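Side-chain contact in LPS-assembly lipoprotein LptE (Acinetobacter baumannii, PDB 5TSE), which probably works with LptD to assemble lipopolysaccharide at the surface of the outer membrane: residues R59-N64 with E69-L74. Residues are numbered along the deposited sequence; the frame is centred on the assembly and turned at random.
Sequences RRQLLN and EVLLRL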
loop_
_atom_site.group_PDB
_atom_site.type_symbol
_atom_site.label_atom_id
_atom_site.label_comp_id
_atom_site.label_asym_id
_atom_site.label_seq_id
_atom_site.Cartn_x
_atom_site.Cartn_y
_atom_site.Cartn_z
ATOM N N ARG A 59 -6.092 -9.208 -5.236
ATOM C CA ARG A 59 -6.833 -9.784 -6.340
ATOM C C ARG A 59 -5.930 -10.745 -7.105
ATOM O O ARG A 59 -4.724 -10.534 -7.218
ATOM C CB ARG A 59 -7.352 -8.613 -7.182
ATOM C CG ARG A 59 -8.326 -8.870 -8.316
ATOM C CD ARG A 59 -9.008 -7.534 -8.609
ATOM N NE ARG A 59 -9.759 -7.480 -9.864
ATOM C CZ ARG A 59 -9.335 -6.915 -11.000
ATOM N NH1 ARG A 59 -10.124 -6.934 -12.068
ATOM N NH2 ARG A 59 -8.140 -6.323 -11.089
ATOM N N ARG A 60 -6.512 -11.844 -7.555
ATOM C CA ARG A 60 -5.794 -12.844 -8.314
ATOM C C ARG A 60 -6.540 -13.065 -9.626
ATOM O O ARG A 60 -7.454 -13.878 -9.689
ATOM C CB ARG A 60 -5.689 -14.144 -7.511
ATOM C CG ARG A 60 -4.940 -15.266 -8.218
ATOM C CD ARG A 60 -4.904 -16.511 -7.353
ATOM N NE ARG A 60 -4.062 -17.548 -7.943
ATOM C CZ ARG A 60 -4.460 -18.465 -8.829
ATOM N NH1 ARG A 60 -5.722 -18.506 -9.268
ATOM N NH2 ARG A 60 -3.576 -19.360 -9.281
ATOM N N GLN A 61 -6.156 -12.317 -10.658
ATOM C CA GLN A 61 -6.780 -12.428 -11.987
ATOM C C GLN A 61 -6.169 -13.494 -12.856
ATOM O O GLN A 61 -4.948 -13.610 -12.925
ATOM C CB GLN A 61 -6.578 -11.164 -12.818
ATOM C CG GLN A 61 -7.429 -9.970 -12.530
ATOM C CD GLN A 61 -7.181 -8.886 -13.572
ATOM O OE1 GLN A 61 -6.031 -8.527 -13.844
ATOM N NE2 GLN A 61 -8.250 -8.357 -14.154
ATOM N N LEU A 62 -7.025 -14.217 -13.570
ATOM C CA LEU A 62 -6.606 -15.202 -14.538
ATOM C C LEU A 62 -6.934 -14.531 -15.868
ATOM O O LEU A 62 -8.091 -14.261 -16.156
ATOM C CB LEU A 62 -7.359 -16.521 -14.351
ATOM C CG LEU A 62 -7.153 -17.139 -12.957
ATOM C CD1 LEU A 62 -7.983 -18.396 -12.773
ATOM C CD2 LEU A 62 -5.680 -17.438 -12.694
ATOM N N LEU A 63 -5.910 -14.226 -16.656
ATOM C CA LEU A 63 -6.096 -13.543 -17.932
ATOM C C LEU A 63 -5.767 -14.399 -19.143
ATOM O O LEU A 63 -4.619 -14.787 -19.347
ATOM C CB LEU A 63 -5.232 -12.288 -17.980
ATOM C CG LEU A 63 -5.534 -11.215 -16.942
ATOM C CD1 LEU A 63 -4.524 -10.095 -17.096
ATOM C CD2 LEU A 63 -6.961 -10.682 -17.055
ATOM N N ASN A 64 -6.776 -14.650 -19.966
ATOM C CA ASN A 64 -6.608 -15.439 -21.175
ATOM C C ASN A 64 -6.405 -14.518 -22.351
ATOM O O ASN A 64 -7.360 -13.943 -22.888
ATOM C CB ASN A 64 -7.816 -16.345 -21.373
ATOM C CG ASN A 64 -7.939 -17.388 -20.271
ATOM O OD1 ASN A 64 -6.947 -17.996 -19.868
ATOM N ND2 ASN A 64 -9.156 -17.618 -19.798
ATOM N N GLU A 69 -2.378 -16.221 -18.225
ATOM C CA GLU A 69 -1.578 -15.472 -17.267
ATOM C C GLU A 69 -2.232 -15.238 -15.894
ATOM O O GLU A 69 -3.387 -14.811 -15.809
ATOM C CB GLU A 69 -1.245 -14.132 -17.926
ATOM C CG GLU A 69 -0.522 -13.119 -17.063
ATOM C CD GLU A 69 -0.022 -11.934 -17.874
ATOM O OE1 GLU A 69 0.648 -12.167 -18.906
ATOM O OE2 GLU A 69 -0.251 -10.777 -17.461
ATOM N N VAL A 70 -1.476 -15.509 -14.834
ATOM C CA VAL A 70 -1.935 -15.284 -13.464
ATOM C C VAL A 70 -1.370 -13.955 -12.983
ATOM O O VAL A 70 -0.161 -13.822 -12.865
ATOM C CB VAL A 70 -1.463 -16.389 -12.500
ATOM C CG1 VAL A 70 -1.880 -16.066 -11.067
ATOM C CG2 VAL A 70 -2.030 -17.735 -12.918
ATOM N N LEU A 71 -2.246 -12.990 -12.682
ATOM C CA LEU A 71 -1.830 -11.668 -12.231
ATOM C C LEU A 71 -2.249 -11.405 -10.779
ATOM O O LEU A 71 -3.433 -11.464 -10.434
ATOM C CB LEU A 71 -2.350 -10.595 -13.189
ATOM C CG LEU A 71 -1.995 -9.124 -12.894
ATOM C CD1 LEU A 71 -2.044 -8.262 -14.135
ATOM C CD2 LEU A 71 -2.851 -8.520 -11.784
ATOM N N LEU A 72 -1.253 -11.110 -9.945
ATOM C CA LEU A 72 -1.444 -10.870 -8.524
ATOM C C LEU A 72 -1.433 -9.367 -8.288
ATOM O O LEU A 72 -0.411 -8.714 -8.473
ATOM C CB LEU A 72 -0.335 -11.568 -7.747
ATOM C CG LEU A 72 -0.226 -13.082 -8.058
ATOM C CD1 LEU A 72 1.051 -13.671 -7.500
ATOM C CD2 LEU A 72 -1.427 -13.860 -7.545
ATOM N N ARG A 73 -2.577 -8.817 -7.908
ATOM C CA ARG A 73 -2.673 -7.390 -7.684
ATOM C C ARG A 73 -3.045 -7.051 -6.263
ATOM O O ARG A 73 -3.721 -7.822 -5.596
ATOM C CB ARG A 73 -3.749 -6.797 -8.599
ATOM C CG ARG A 73 -3.973 -5.291 -8.444
ATOM C CD ARG A 73 -4.985 -4.713 -9.438
ATOM N NE ARG A 73 -4.654 -5.096 -10.800
ATOM C CZ ARG A 73 -3.648 -4.593 -11.518
ATOM N NH1 ARG A 73 -2.817 -3.674 -11.015
ATOM N NH2 ARG A 73 -3.454 -5.037 -12.753
ATOM N N LEU A 74 -2.604 -5.870 -5.832
ATOM C CA LEU A 74 -2.989 -5.313 -4.546
ATOM C C LEU A 74 -3.337 -3.857 -4.808
ATOM O O LEU A 74 -2.572 -3.121 -5.413
ATOM C CB LEU A 74 -1.894 -5.450 -3.487
ATOM C CG LEU A 74 -2.260 -4.962 -2.075
ATOM C CD1 LEU A 74 -3.634 -5.446 -1.625
ATOM C CD2 LEU A 74 -1.192 -5.395 -1.076
#
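Arg59 to Leu63 pair with Glu69 to Arg73 next to the turn of a long antiparallel β hairpin, formed by neighbouring strands of the LptE sheet. Three hydrogen-bonded pairs, Arg59–Arg73, Gln61–Leu71 and Leu63–Glu69, supply six backbone bonds. The middle pair is closed by Leu71 N to Gln61 O at 2.8 Å, nearly straight at 177°, whereas the return bond from Gln61 N to Leu71 O is more bent.

Apolar and mixed contacts dominate the face bearing Arg60, Leu62, Val70 and Leu72, which is turned toward helix 110-134. Leu62 CD2 meets Val70 CG2 at 3.7 Å. Extended as far as NE, with CG anti to the backbone N (chi1 -180°), Arg60 runs beside Leu72, its CG 3.8 Å from Leu72 CD2, and then slants over Val70, whose CG1 lies under one guanidinium face, offset toward the rim. Salt bridges to Glu114 and Glu110 hold the charged end, tying the hairpin to the helix.

On the face carrying Arg59, Gln61, Leu63, Glu69, Leu71 and Arg73, Gln61 OE1 stands 3.8 Å from the Leu71 CD2 methyl. Arg59, extended, and Arg73, bent at its third torsion, lie side by side and point the same way, bringing two like charges close together. Arg73 NH1 is hydrogen-bonded to Thr95 OG1 on strand 92-101, which holds that end of the group. The two guanidinium planes differ by 39°, and Arg59 NH2 comes edge-on to within 3.7 Å of Arg73 NE.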